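Side-chain contacts in Adp-heptose LPS heptosyltransferase II (Escherichia coli, PDB 1PSW), which catalyses transfer of the second heptose from ADP-L-glycero-beta-D-manno-heptose onto the heptosyl-Kdo2-lipid A module during synthesis of the lipopolysaccharide core: residues Ala203-Gln208 / Arg334-Leu339; Pro282-Tyr287 / Asn340-Gln345. All coordinates share one frame; numbering follows the deposited sequence.

Contact 1: Ala203-Gln208 / Arg334-Leu339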
loop_
_atom_site.group_PDB
_atom_site.type_symbol
_atom_site.label_atom_id
_atom_site.label_comp_id
_atom_site.label_asym_id
_atom_site.label_seq_id
_atom_site.Cartn_x
_atom_site.Cartn_y
_atom_site.Cartn_z
ATOM N N ALA A 203 -12.828 18.969 0.410
ATOM C CA ALA A 203 -14.241 19.319 0.276
ATOM C C ALA A 203 -14.485 20.184 -0.957
ATOM O O ALA A 203 -15.421 19.944 -1.717
ATOM C CB ALA A 203 -14.725 20.040 1.530
ATOM N N GLU A 204 -13.642 21.195 -1.144
ATOM C CA GLU A 204 -13.754 22.088 -2.290
ATOM C C GLU A 204 -13.587 21.286 -3.584
ATOM O O GLU A 204 -14.313 21.491 -4.559
ATOM C CB GLU A 204 -12.686 23.185 -2.201
ATOM C CG GLU A 204 -12.605 24.124 -3.400
ATOM C CD GLU A 204 -13.935 24.776 -3.731
ATOM O OE1 GLU A 204 -14.581 25.324 -2.810
ATOM O OE2 GLU A 204 -14.333 24.750 -4.917
ATOM N N LEU A 205 -12.628 20.363 -3.590
ATOM C CA LEU A 205 -12.395 19.534 -4.772
ATOM C C LEU A 205 -13.611 18.659 -5.060
ATOM O O LEU A 205 -13.963 18.427 -6.217
ATOM C CB LEU A 205 -11.156 18.643 -4.584
ATOM C CG LEU A 205 -10.805 17.740 -5.785
ATOM C CD1 LEU A 205 -10.614 18.590 -7.034
ATOM C CD2 LEU A 205 -9.545 16.940 -5.500
ATOM N N ALA A 206 -14.246 18.161 -4.004
ATOM C CA ALA A 206 -15.423 17.318 -4.176
ATOM C C ALA A 206 -16.563 18.125 -4.808
ATOM O O ALA A 206 -17.267 17.634 -5.698
ATOM C CB ALA A 206 -15.862 16.740 -2.828
ATOM N N LYS A 207 -16.745 19.364 -4.356
ATOM C CA LYS A 207 -17.802 20.215 -4.903
ATOM C C LYS A 207 -17.585 20.410 -6.396
ATOM O O LYS A 207 -18.526 20.356 -7.191
ATOM C CB LYS A 207 -17.806 21.589 -4.225
ATOM C CG LYS A 207 -18.109 21.548 -2.753
ATOM C CD LYS A 207 -18.066 22.940 -2.150
ATOM C CE LYS A 207 -18.312 22.872 -0.658
ATOM N NZ LYS A 207 -18.124 24.180 0.019
ATOM N N GLN A 208 -16.335 20.652 -6.770
ATOM C CA GLN A 208 -15.979 20.863 -8.167
ATOM C C GLN A 208 -16.225 19.611 -9.011
ATOM O O GLN A 208 -16.706 19.701 -10.142
ATOM C CB GLN A 208 -14.505 21.250 -8.273
ATOM C CG GLN A 208 -14.123 22.531 -7.567
ATOM C CD GLN A 208 -14.553 23.767 -8.322
ATOM O OE1 GLN A 208 -15.726 24.149 -8.306
ATOM N NE2 GLN A 208 -13.606 24.389 -9.015
ATOM N N ARG A 334 -5.534 23.533 -8.717
ATOM C CA ARG A 334 -4.337 22.928 -9.297
ATOM C C ARG A 334 -4.556 21.419 -9.427
ATOM O O ARG A 334 -4.278 20.825 -10.471
ATOM C CB ARG A 334 -3.110 23.201 -8.416
ATOM C CG ARG A 334 -1.829 22.528 -8.888
ATOM C CD ARG A 334 -0.719 22.688 -7.854
ATOM N NE ARG A 334 -0.262 24.074 -7.720
ATOM C CZ ARG A 334 0.735 24.608 -8.420
ATOM N NH1 ARG A 334 1.389 23.874 -9.311
ATOM N NH2 ARG A 334 1.079 25.875 -8.229
ATOM N N VAL A 335 -5.067 20.810 -8.361
ATOM C CA VAL A 335 -5.334 19.375 -8.331
ATOM C C VAL A 335 -6.413 18.989 -9.341
ATOM O O VAL A 335 -6.290 17.988 -10.055
ATOM C CB VAL A 335 -5.764 18.925 -6.907
ATOM C CG1 VAL A 335 -6.090 17.429 -6.891
ATOM C CG2 VAL A 335 -4.641 19.218 -5.917
ATOM N N LEU A 336 -7.469 19.789 -9.407
ATOM C CA LEU A 336 -8.563 19.522 -10.337
ATOM C C LEU A 336 -8.070 19.495 -11.784
ATOM O O LEU A 336 -8.483 18.648 -12.576
ATOM C CB LEU A 336 -9.658 20.580 -10.185
ATOM C CG LEU A 336 -10.839 20.468 -11.148
ATOM C CD1 LEU A 336 -11.566 19.144 -10.936
ATOM C CD2 LEU A 336 -11.782 21.641 -10.922
ATOM N N GLU A 337 -7.191 20.432 -12.122
ATOM C CA GLU A 337 -6.637 20.513 -13.469
ATOM C C GLU A 337 -5.819 19.280 -13.819
ATOM O O GLU A 337 -5.895 18.768 -14.936
ATOM C CB GLU A 337 -5.765 21.759 -13.601
ATOM C CG GLU A 337 -6.549 23.027 -13.885
ATOM C CD GLU A 337 -5.680 24.270 -13.877
ATOM O OE1 GLU A 337 -4.555 24.210 -14.423
ATOM O OE2 GLU A 337 -6.126 25.309 -13.343
ATOM N N GLU A 338 -5.022 18.814 -12.865
ATOM C CA GLU A 338 -4.200 17.627 -13.078
ATOM C C GLU A 338 -5.103 16.399 -13.208
ATOM O O GLU A 338 -4.847 15.501 -14.015
ATOM C CB GLU A 338 -3.245 17.427 -11.901
ATOM C CG GLU A 338 -2.330 16.228 -12.053
ATOM C CD GLU A 338 -1.213 16.471 -13.047
ATOM O OE1 GLU A 338 -0.391 17.380 -12.795
ATOM O OE2 GLU A 338 -1.163 15.765 -14.078
ATOM N N LEU A 339 -6.160 16.373 -12.402
ATOM C CA LEU A 339 -7.102 15.265 -12.401
ATOM C C LEU A 339 -7.886 15.182 -13.716
ATOM O O LEU A 339 -7.944 14.121 -14.331
ATOM C CB LEU A 339 -8.056 15.399 -11.210
ATOM C CG LEU A 339 -8.865 14.169 -10.794
ATOM C CD1 LEU A 339 -7.924 13.043 -10.378
ATOM C CD2 LEU A 339 -9.787 14.534 -9.630
#
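L205 meets both V335 and L336 where helix 199-211 runs beside helix 332-347. The short segments cross at -45° with their axes 10.4 Å apart at closest approach, and the nearest CA atoms, those of L205 and L336, are 6.8 Å apart. At that spacing the contact is made by side chains, chiefly L205, V335 and L336.

The apolar contacts centre on the two methyls of L205, which divide the work. CD1 of L205 lies against CB of L336 at 3.8 Å, close to the root of that side chain, while CD1 of L336 stands 4.1 Å from the same CD1 of L205. CD2 of L205 turns to V335 and touches CG1 at 3.8 Å, the two side chains crossing nearly at a right angle. What makes this reach possible is the first torsion of L205 (chi1 -179°): CG extends opposite the backbone N, carrying the fork across although CB itself does not point straight at the partner helix. Beneath the pair, L205 and V335 both rest on V266 of strand 264-268, so the two helices lie on the same face of the parallel sheet.

A mixed polar and apolar contact closes the partly exposed margin. The chain of Q208 bends at its second torsion (chi2 -76°), and the bend lets both ends of the chain reach one methyl: CB and NE2 of Q208 each lie 3.8 Å from CD2 of L336. NE2 is here a van der Waals neighbour, not a bonded donor.

Across these segments the helices are therefore joined by shape and dispersion alone, with 206 Å² buried. This is helix-to-helix packing over a Rossmann-like sheet, apolar next to the strands and amide-edged toward solvent.

Contact 2: Pro282-Tyr287 / Asn340-Gln345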
loop_
_atom_site.group_PDB
_atom_site.type_symbol
_atom_site.label_atom_id
_atom_site.label_comp_id
_atom_site.label_asym_id
_atom_site.label_seq_id
_atom_site.Cartn_x
_atom_site.Cartn_y
_atom_site.Cartn_z
ATOM N N PRO A 282 -5.634 5.923 -12.574
ATOM C CA PRO A 282 -5.049 7.265 -12.663
ATOM C C PRO A 282 -5.070 7.806 -11.241
ATOM O O PRO A 282 -6.054 7.633 -10.524
ATOM C CB PRO A 282 -6.016 8.006 -13.572
ATOM C CG PRO A 282 -6.496 6.917 -14.491
ATOM C CD PRO A 282 -6.736 5.761 -13.538
ATOM N N LEU A 283 -3.990 8.453 -10.835
ATOM C CA LEU A 283 -3.915 8.960 -9.479
ATOM C C LEU A 283 -3.083 10.221 -9.353
ATOM O O LEU A 283 -2.107 10.419 -10.068
ATOM C CB LEU A 283 -3.364 7.856 -8.566
ATOM C CG LEU A 283 -2.814 8.188 -7.180
ATOM C CD1 LEU A 283 -3.366 7.234 -6.126
ATOM C CD2 LEU A 283 -1.301 8.103 -7.241
ATOM N N VAL A 284 -3.503 11.088 -8.445
ATOM C CA VAL A 284 -2.792 12.332 -8.183
ATOM C C VAL A 284 -2.377 12.225 -6.718
ATOM O O VAL A 284 -3.232 12.131 -5.835
ATOM C CB VAL A 284 -3.706 13.566 -8.374
ATOM C CG1 VAL A 284 -2.938 14.839 -8.031
ATOM C CG2 VAL A 284 -4.203 13.630 -9.805
ATOM N N ALA A 285 -1.071 12.228 -6.475
ATOM C CA ALA A 285 -0.516 12.114 -5.134
ATOM C C ALA A 285 0.022 13.460 -4.652
ATOM O O ALA A 285 0.904 14.051 -5.269
ATOM C CB ALA A 285 0.584 11.062 -5.126
ATOM N N LEU A 286 -0.529 13.934 -3.538
ATOM C CA LEU A 286 -0.158 15.222 -2.964
ATOM C C LEU A 286 0.885 15.131 -1.859
ATOM O O LEU A 286 0.658 14.502 -0.819
ATOM C CB LEU A 286 -1.415 15.911 -2.440
ATOM C CG LEU A 286 -2.585 15.875 -3.430
ATOM C CD1 LEU A 286 -3.774 16.614 -2.828
ATOM C CD2 LEU A 286 -2.179 16.519 -4.766
ATOM N N TYR A 287 2.022 15.781 -2.084
ATOM C CA TYR A 287 3.119 15.782 -1.119
ATOM C C TYR A 287 3.396 17.152 -0.520
ATOM O O TYR A 287 3.245 18.180 -1.178
ATOM C CB TYR A 287 4.404 15.286 -1.776
ATOM C CG TYR A 287 4.441 13.803 -2.042
ATOM C CD1 TYR A 287 3.703 13.237 -3.085
ATOM C CD2 TYR A 287 5.226 12.963 -1.255
ATOM C CE1 TYR A 287 3.753 11.866 -3.334
ATOM C CE2 TYR A 287 5.283 11.595 -1.496
ATOM C CZ TYR A 287 4.549 11.053 -2.535
ATOM O OH TYR A 287 4.621 9.700 -2.790
ATOM N N ASN A 340 -8.477 16.288 -14.159
ATOM C CA ASN A 340 -9.239 16.256 -15.406
ATOM C C ASN A 340 -8.385 15.796 -16.589
ATOM O O ASN A 340 -8.888 15.165 -17.520
ATOM C CB ASN A 340 -9.848 17.628 -15.719
ATOM C CG ASN A 340 -10.989 17.983 -14.790
ATOM O OD1 ASN A 340 -11.800 17.132 -14.433
ATOM N ND2 ASN A 340 -11.064 19.249 -14.401
ATOM N N ALA A 341 -7.091 16.101 -16.549
ATOM C CA ALA A 341 -6.189 15.710 -17.634
ATOM C C ALA A 341 -6.044 14.195 -17.703
ATOM O O ALA A 341 -6.137 13.598 -18.777
ATOM C CB ALA A 341 -4.822 16.354 -17.440
ATOM N N LEU A 342 -5.810 13.574 -16.551
ATOM C CA LEU A 342 -5.659 12.125 -16.482
ATOM C C LEU A 342 -6.986 11.436 -16.781
ATOM O O LEU A 342 -7.012 10.342 -17.343
ATOM C CB LEU A 342 -5.167 11.705 -15.091
ATOM C CG LEU A 342 -3.748 12.119 -14.668
ATOM C CD1 LEU A 342 -3.532 11.749 -13.201
ATOM C CD2 LEU A 342 -2.710 11.423 -15.549
ATOM N N LEU A 343 -8.090 12.071 -16.396
ATOM C CA LEU A 343 -9.401 11.495 -16.655
ATOM C C LEU A 343 -9.662 11.492 -18.156
ATOM O O LEU A 343 -10.261 10.556 -18.683
ATOM C CB LEU A 343 -10.489 12.284 -15.920
ATOM C CG LEU A 343 -10.580 12.016 -14.409
ATOM C CD1 LEU A 343 -11.433 13.079 -13.739
ATOM C CD2 LEU A 343 -11.166 10.636 -14.170
ATOM N N LEU A 344 -9.193 12.530 -18.846
ATOM C CA LEU A 344 -9.372 12.629 -20.294
ATOM C C LEU A 344 -8.590 11.522 -21.001
ATOM O O LEU A 344 -9.118 10.845 -21.885
ATOM C CB LEU A 344 -8.894 13.992 -20.801
ATOM C CG LEU A 344 -8.949 14.163 -22.324
ATOM C CD1 LEU A 344 -10.401 14.321 -22.771
ATOM C CD2 LEU A 344 -8.130 15.378 -22.738
ATOM N N GLN A 345 -7.331 11.350 -20.603
ATOM C CA GLN A 345 -6.450 10.329 -21.171
ATOM C C GLN A 345 -7.112 8.958 -21.098
ATOM O O GLN A 345 -7.081 8.181 -22.052
ATOM C CB GLN A 345 -5.132 10.279 -20.395
ATOM C CG GLN A 345 -4.123 9.256 -20.918
ATOM C CD GLN A 345 -3.112 8.819 -19.855
ATOM O OE1 GLN A 345 -2.692 9.616 -19.012
ATOM N NE2 GLN A 345 -2.705 7.552 -19.908
#
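To the carbonyl O of L283 the CD1 methyl of L342 comes within 3.7 Å, the shortest approach between strand 283-287 with its lead-in P282 and the second half of helix 332-347. This is a van der Waals contact on a polar atom. The backbone of L283 is engaged in the sheet, being hydrogen-bonded to K301 and R303, while V284 pairs in the same way with I265 and T267 of strand 264-268.

The same methyl also meets one side chain of the strand: CD1 of L342 is 3.9 Å from CG2 of V284, the two side chains passing at a slant. L342 has CG beside its backbone N (chi1 -67°) and continues extended (chi2 173°), which carries CD1 well beyond its own helix to the strand. Nearer the helix, its CB faces CB of P282 at 4.1 Å, and the CA atoms of these two residues are 6.2 Å apart.

One leucine thus spans three consecutive residues: its root on the proline ring, its CD1 against both a peptide oxygen and a valine methyl, which lie on the strand side of it. The contact implies mainly van der Waals seating of the C-terminal helix, without a hydrogen bond between the segments, on the start of an inner strand next to the edge strand 302-306. The strand's peptide polarity is met largely by its neighbours in that sheet, and the helix supplies hydrocarbon.

Contacts 1 and 2 use successive turns of helix 332-347, their centres 10 Å apart. Valines and leucines bridge them: CD1 of L339 lies 3.8 Å from CG2 of V284, and CG2 of V335 lies 3.8 Å from CD2 of L286. The helix therefore packs against its neighbour, helix 199-211, through contact 1 while its inner face rests on strand 283-287 through contact 2. A polar tie, from ND2 of N340 to OE2 of E212, also joins it to the end of the helix 199-211 region. Both contacts belong to the second Rossmann-like domain of this GT-B enzyme, their centres about 23 and 18 Å from the centre of the chain, and are structural packing.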